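PDB 3T38: arsenate Reductase from Corynebacterium glutamicum, which probably reduces arsenate to arsenite in a thioredoxin-dependent reaction, has a low molecular weight tyrosine phosphatase fold, and is linked to arsenical resistance. Local coordinates for residues Lys64-Ala69 and Thr147-Arg152; Gln96-Leu101 and Glu195-Arg200. One frame throughout, in Å; residues are numbered along the deposited sequence.

Contact 1. Residues Lys64-Ala69 and Thr147-Arg152. With D1D ((4S,5S)-1,2-dithiane-4,5-diol), chain C.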
# COMPACT_ATOMS: atom_id res chain seq x y z
N LYS A 64 1.22 -14.19 -0.38
CA LYS A 64 0.77 -15.45 -0.99
C LYS A 64 -0.71 -15.34 -1.46
O LYS A 64 -1.07 -15.81 -2.56
CB LYS A 64 0.93 -16.63 -0.02
CG LYS A 64 2.40 -17.06 0.19
CD LYS A 64 2.56 -18.37 0.93
CE LYS A 64 4.05 -18.79 0.92
NZ LYS A 64 4.37 -20.01 1.76
N ASP A 65 -1.55 -14.68 -0.66
CA ASP A 65 -2.91 -14.52 -1.09
C ASP A 65 -2.97 -13.59 -2.27
O ASP A 65 -3.72 -13.84 -3.23
CB ASP A 65 -3.90 -14.05 0.01
CG ASP A 65 -5.40 -14.19 -0.50
OD1 ASP A 65 -5.69 -15.07 -1.44
OD2 ASP A 65 -6.28 -13.44 -0.03
N ARG A 66 -2.16 -12.53 -2.24
CA ARG A 66 -2.11 -11.56 -3.35
C ARG A 66 -1.60 -12.17 -4.68
O ARG A 66 -2.20 -11.97 -5.74
CB ARG A 66 -1.27 -10.35 -2.96
CG ARG A 66 -2.01 -9.39 -2.05
CD ARG A 66 -1.07 -8.29 -1.61
NE ARG A 66 -0.92 -7.36 -2.73
CZ ARG A 66 0.01 -6.41 -2.79
NH1 ARG A 66 0.95 -6.31 -1.85
NH2 ARG A 66 0.00 -5.58 -3.83
N LEU A 67 -0.55 -12.95 -4.60
CA LEU A 67 -0.06 -13.65 -5.81
C LEU A 67 -1.09 -14.58 -6.39
O LEU A 67 -1.23 -14.62 -7.55
CB LEU A 67 1.24 -14.39 -5.53
CG LEU A 67 2.43 -13.46 -5.33
CD1 LEU A 67 3.59 -14.20 -4.58
CD2 LEU A 67 2.90 -12.92 -6.69
N HIS A 68 -1.84 -15.30 -5.54
CA HIS A 68 -2.94 -16.18 -6.00
C HIS A 68 -4.03 -15.34 -6.67
O HIS A 68 -4.43 -15.65 -7.77
CB HIS A 68 -3.51 -17.04 -4.88
CG HIS A 68 -4.58 -18.01 -5.33
ND1 HIS A 68 -4.29 -19.23 -5.91
CD2 HIS A 68 -5.94 -17.92 -5.30
CE1 HIS A 68 -5.41 -19.85 -6.23
NE2 HIS A 68 -6.43 -19.08 -5.87
N ALA A 69 -4.48 -14.27 -6.01
CA ALA A 69 -5.39 -13.34 -6.65
C ALA A 69 -4.87 -12.93 -8.04
O ALA A 69 -5.60 -13.04 -9.02
CB ALA A 69 -5.67 -12.13 -5.79
N THR A 147 -5.65 -3.60 -2.40
CA THR A 147 -4.61 -3.65 -3.45
C THR A 147 -5.33 -4.04 -4.75
O THR A 147 -6.44 -4.55 -4.75
CB THR A 147 -3.53 -4.68 -3.13
OG1 THR A 147 -4.14 -5.96 -2.94
CG2 THR A 147 -2.65 -4.28 -1.86
N ASP A 148 -4.71 -3.74 -5.86
CA ASP A 148 -5.35 -3.88 -7.16
C ASP A 148 -5.47 -5.34 -7.53
O ASP A 148 -6.47 -5.72 -8.09
CB ASP A 148 -4.48 -3.18 -8.24
CG ASP A 148 -5.19 -3.06 -9.58
OD1 ASP A 148 -6.19 -2.30 -9.64
OD2 ASP A 148 -4.72 -3.69 -10.54
N ASP A 149 -4.46 -6.16 -7.23
CA ASP A 149 -4.52 -7.57 -7.66
C ASP A 149 -5.84 -8.22 -7.19
O ASP A 149 -6.48 -8.93 -7.95
CB ASP A 149 -3.33 -8.38 -7.16
CG ASP A 149 -2.89 -7.96 -5.78
OD1 ASP A 149 -3.73 -7.58 -4.89
OD2 ASP A 149 -1.67 -7.89 -5.62
N VAL A 150 -6.26 -7.97 -5.95
CA VAL A 150 -7.47 -8.62 -5.42
C VAL A 150 -8.77 -8.09 -5.99
O VAL A 150 -9.76 -8.83 -6.00
CB VAL A 150 -7.51 -8.73 -3.87
CG1 VAL A 150 -6.17 -9.39 -3.40
CG2 VAL A 150 -7.70 -7.36 -3.22
N ILE A 151 -8.76 -6.86 -6.49
CA ILE A 151 -9.89 -6.35 -7.18
C ILE A 151 -10.00 -7.06 -8.51
O ILE A 151 -11.06 -7.55 -8.87
CB ILE A 151 -9.83 -4.82 -7.37
CG1 ILE A 151 -9.80 -4.07 -6.01
CG2 ILE A 151 -11.06 -4.35 -8.19
CD1 ILE A 151 -9.27 -2.54 -6.17
N ARG A 152 -8.89 -7.16 -9.23
CA ARG A 152 -8.87 -7.81 -10.57
C ARG A 152 -9.32 -9.27 -10.51
O ARG A 152 -9.97 -9.80 -11.45
CB ARG A 152 -7.50 -7.74 -11.17
CG ARG A 152 -7.07 -6.34 -11.62
CD ARG A 152 -5.75 -6.39 -12.40
NE ARG A 152 -5.25 -5.09 -12.84
CZ ARG A 152 -5.26 -4.70 -14.11
NH1 ARG A 152 -5.76 -5.48 -15.07
NH2 ARG A 152 -4.80 -3.50 -14.41
S1 D1D C . 3.86 -2.59 -5.48
C1 D1D C . 4.94 -2.94 -6.90
C2 D1D C . 4.42 -4.14 -7.59
O2 D1D C . 5.37 -4.53 -8.51
C3 D1D C . 4.50 -5.31 -6.63
O3 D1D C . 4.81 -6.33 -7.45
C4 D1D C . 3.25 -5.70 -5.89
S4 D1D C . 3.01 -4.51 -4.54

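Contact 2. Residues Gln96-Leu101 and Glu195-Arg200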
# COMPACT_ATOMS: atom_id res chain seq x y z
N GLN A 96 -14.52 -7.59 7.71
CA GLN A 96 -14.06 -8.82 8.35
C GLN A 96 -15.22 -9.71 8.76
O GLN A 96 -15.15 -10.93 8.62
CB GLN A 96 -13.18 -8.50 9.58
CG GLN A 96 -11.90 -7.71 9.26
CD GLN A 96 -10.76 -8.60 8.75
OE1 GLN A 96 -10.97 -9.79 8.46
NE2 GLN A 96 -9.54 -8.05 8.66
N ILE A 97 -16.27 -9.08 9.28
CA ILE A 97 -17.52 -9.73 9.57
C ILE A 97 -18.11 -10.31 8.31
O ILE A 97 -18.48 -11.50 8.31
CB ILE A 97 -18.57 -8.72 10.16
CG1 ILE A 97 -18.03 -8.12 11.45
CG2 ILE A 97 -19.96 -9.43 10.34
CD1 ILE A 97 -18.86 -6.90 11.95
N ALA A 98 -18.20 -9.50 7.25
CA ALA A 98 -18.84 -9.96 6.04
C ALA A 98 -18.05 -11.13 5.47
O ALA A 98 -18.60 -12.14 5.03
CB ALA A 98 -18.95 -8.85 5.02
N SER A 99 -16.73 -10.98 5.46
CA SER A 99 -15.89 -11.99 4.86
C SER A 99 -15.99 -13.31 5.61
O SER A 99 -16.02 -14.39 4.97
CB SER A 99 -14.41 -11.51 4.84
OG SER A 99 -13.54 -12.59 4.45
N ALA A 100 -16.00 -13.26 6.95
CA ALA A 100 -16.01 -14.48 7.75
C ALA A 100 -17.37 -15.17 7.70
O ALA A 100 -17.43 -16.39 7.74
CB ALA A 100 -15.54 -14.21 9.23
N LEU A 101 -18.44 -14.40 7.55
CA LEU A 101 -19.79 -14.97 7.49
C LEU A 101 -19.89 -15.69 6.13
O LEU A 101 -20.29 -16.86 6.05
CB LEU A 101 -20.88 -13.89 7.75
CG LEU A 101 -21.07 -13.38 9.21
CD1 LEU A 101 -22.06 -12.18 9.44
CD2 LEU A 101 -21.59 -14.52 10.10
N GLU A 195 -25.55 -8.58 12.86
CA GLU A 195 -26.89 -9.08 12.46
C GLU A 195 -27.32 -8.53 11.13
O GLU A 195 -27.87 -9.26 10.34
CB GLU A 195 -27.97 -8.67 13.45
CG GLU A 195 -27.57 -8.87 14.87
CD GLU A 195 -27.92 -10.25 15.37
OE1 GLU A 195 -27.57 -11.24 14.63
OE2 GLU A 195 -28.54 -10.32 16.48
N GLU A 196 -27.12 -7.24 10.89
CA GLU A 196 -27.51 -6.68 9.60
C GLU A 196 -26.65 -7.27 8.48
O GLU A 196 -27.16 -7.64 7.44
CB GLU A 196 -27.48 -5.17 9.60
CG GLU A 196 -27.55 -4.62 8.18
CD GLU A 196 -27.74 -3.11 8.13
OE1 GLU A 196 -27.32 -2.42 9.11
OE2 GLU A 196 -28.29 -2.62 7.10
N ILE A 197 -25.36 -7.40 8.71
CA ILE A 197 -24.51 -7.92 7.71
C ILE A 197 -24.82 -9.40 7.40
O ILE A 197 -24.88 -9.79 6.22
CB ILE A 197 -23.04 -7.75 8.14
CG1 ILE A 197 -22.65 -6.25 8.10
CG2 ILE A 197 -22.09 -8.67 7.29
CD1 ILE A 197 -21.24 -6.02 8.84
N ASP A 198 -25.04 -10.20 8.44
CA ASP A 198 -25.44 -11.60 8.29
C ASP A 198 -26.68 -11.74 7.39
O ASP A 198 -26.66 -12.52 6.43
CB ASP A 198 -25.74 -12.22 9.67
CG ASP A 198 -25.78 -13.76 9.63
OD1 ASP A 198 -25.24 -14.41 8.67
OD2 ASP A 198 -26.34 -14.34 10.56
N GLY A 199 -27.76 -11.02 7.70
CA GLY A 199 -28.89 -10.96 6.78
C GLY A 199 -28.52 -10.71 5.31
O GLY A 199 -29.09 -11.34 4.41
N ARG A 200 -27.56 -9.81 5.06
CA ARG A 200 -27.17 -9.46 3.69
C ARG A 200 -26.27 -10.56 3.07
O ARG A 200 -26.33 -10.84 1.87
CB ARG A 200 -26.45 -8.09 3.65
CG ARG A 200 -27.39 -6.82 3.86
CD ARG A 200 -26.54 -5.56 4.06
NE ARG A 200 -27.23 -4.28 3.85
CZ ARG A 200 -27.58 -3.79 2.65
NH1 ARG A 200 -27.39 -4.49 1.52
NH2 ARG A 200 -28.17 -2.60 2.59

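Contact 1. Residues Lys64-Ala69 and Thr147-Arg152
Arg-66 reaches out from helix 55-73 and meets Asp-149 and Thr-147 at the start of helix 148-153. This is the dense part of the contact. Arg-66 NE gives a hydrogen bond of 3.0 Å to Asp-149 OD2, within a salt bridge. OD2 uses its syn lone pair, and lies 27° out of the guanidinium plane. A weak second bond runs from Arg-66 NH2 to the same oxygen. The two side chains cross at about a right angle, and their flat groups are turned 66° against each other. Asp-149 CG sits between its backbone N and carbonyl carbon (chi1 36°). From there its OD1 takes the hydroxyl of Thr-147 OG1 at 2.6 Å on its syn side and a weak bond from Val-150 N. Thr-147 comes tip to tip with Arg-66. Its CG2 covers one guanidinium face toward the rim, 3.5 Å from Arg-66 CZ. Obliquely to that group lies the bound dithiane diol, with S4 3.3 Å from Arg-66 NH2. Arg-66 is therefore a wall of the ligand pocket, held by a buried carboxylate. Tyr-37 OH also binds Asp-149 OD2, and Ser-41 OG takes up Arg-66 NH1. The second subunit closes over this end, where its Glu-40 accepts bonds from the backbone N of Asp-148 and Asp-149.

The Ala-69 end is smaller and apolar, with few side-chain atoms. The CA atoms of Ala-69 and Val-150 lie 5.3 Å apart, and Ala-69 CB touches Val-150 CG1 at 3.7 Å. On the looser flanks, partly exposed His-68 bonds Glu-111 and Arg-152 meets Phe-39 of the second subunit. The axes of the two segments approach to 8.3 Å. Helix 31-49 packs on Leu-67, while Arg-113 of strand 111-116 lies against Ala-69 and Val-150.

Contact 2. Residues Gln96-Leu101 and Glu195-Arg200
Asp-198 packs its carbons against Leu-101 while its carboxylate is held at both oxygens. OD1 is hydrogen-bonded to Tyr-105 OH, and OD2 forms a salt bridge with Arg-134 NH2. Arg-202 NE is a more distant extra, in a long, weak ion pair with OD2. These ties would favour the charged form of the buried group. Leu-101 crosses Asp-198 at about a right angle. Leu-101 CD1 lies 3.6 Å from Asp-198 CA and 3.7 Å from its CB. Leu-101 CD2 turns to the acid end, 3.9 Å from Asp-198 OD1. CD1 is set anti to CA (chi2 174°), which brings it against Asp-198.

This is helix-to-helix packing within the low molecular weight tyrosine phosphatase fold, a parallel sheet flanked by helices. Helix 94-106 follows strand 83-88 and the phosphate-binding loop (P-loop, CX5R signature), as in this family. Helix 190-211 packs beside it. The axes of the two segments approach to 9.5 Å, with 43° between their N-to-C directions. No hydrogen bond joins the two segments.

Ile-197 fills the middle. Its CG1 stands beside the backbone N (chi1 -70°), and CG2, anti to that N, is put on Ala-98. CG2 lies 3.7 Å from Ala-98 CA and 3.9 Å from Ala-98 CB. The same methyl is 3.8 Å from Ile-97 CG2. Ile-197 CD1 lies across the side of Ile-97, touching its CG2, CB and CD1. These two isoleucines cross at about a right angle. Ile-194 also touches Ile-97, and Ile-201 touches Ala-98 and Leu-101.

The chain starts with three helices, 10-24, 31-49 and 55-73. Contact 1 opens on the third. The chain then passes through strand 83-88 and enters helix 94-106, where contact 2 opens. Strand 111-116 and helix 125-133 follow. Residues 147-152 close the loop of contact 1 back onto helix 55-73. Strands 156-159 and 173-176 complete the sheet before residues 195-200 close contact 2. The two loops therefore cross. Contact 1 joins the N-terminal helices to the low molecular weight phosphatase part, whereas contact 2 joins two helices within that part. They lie on opposite sides of the chain's centre, with centres about 22 Å apart.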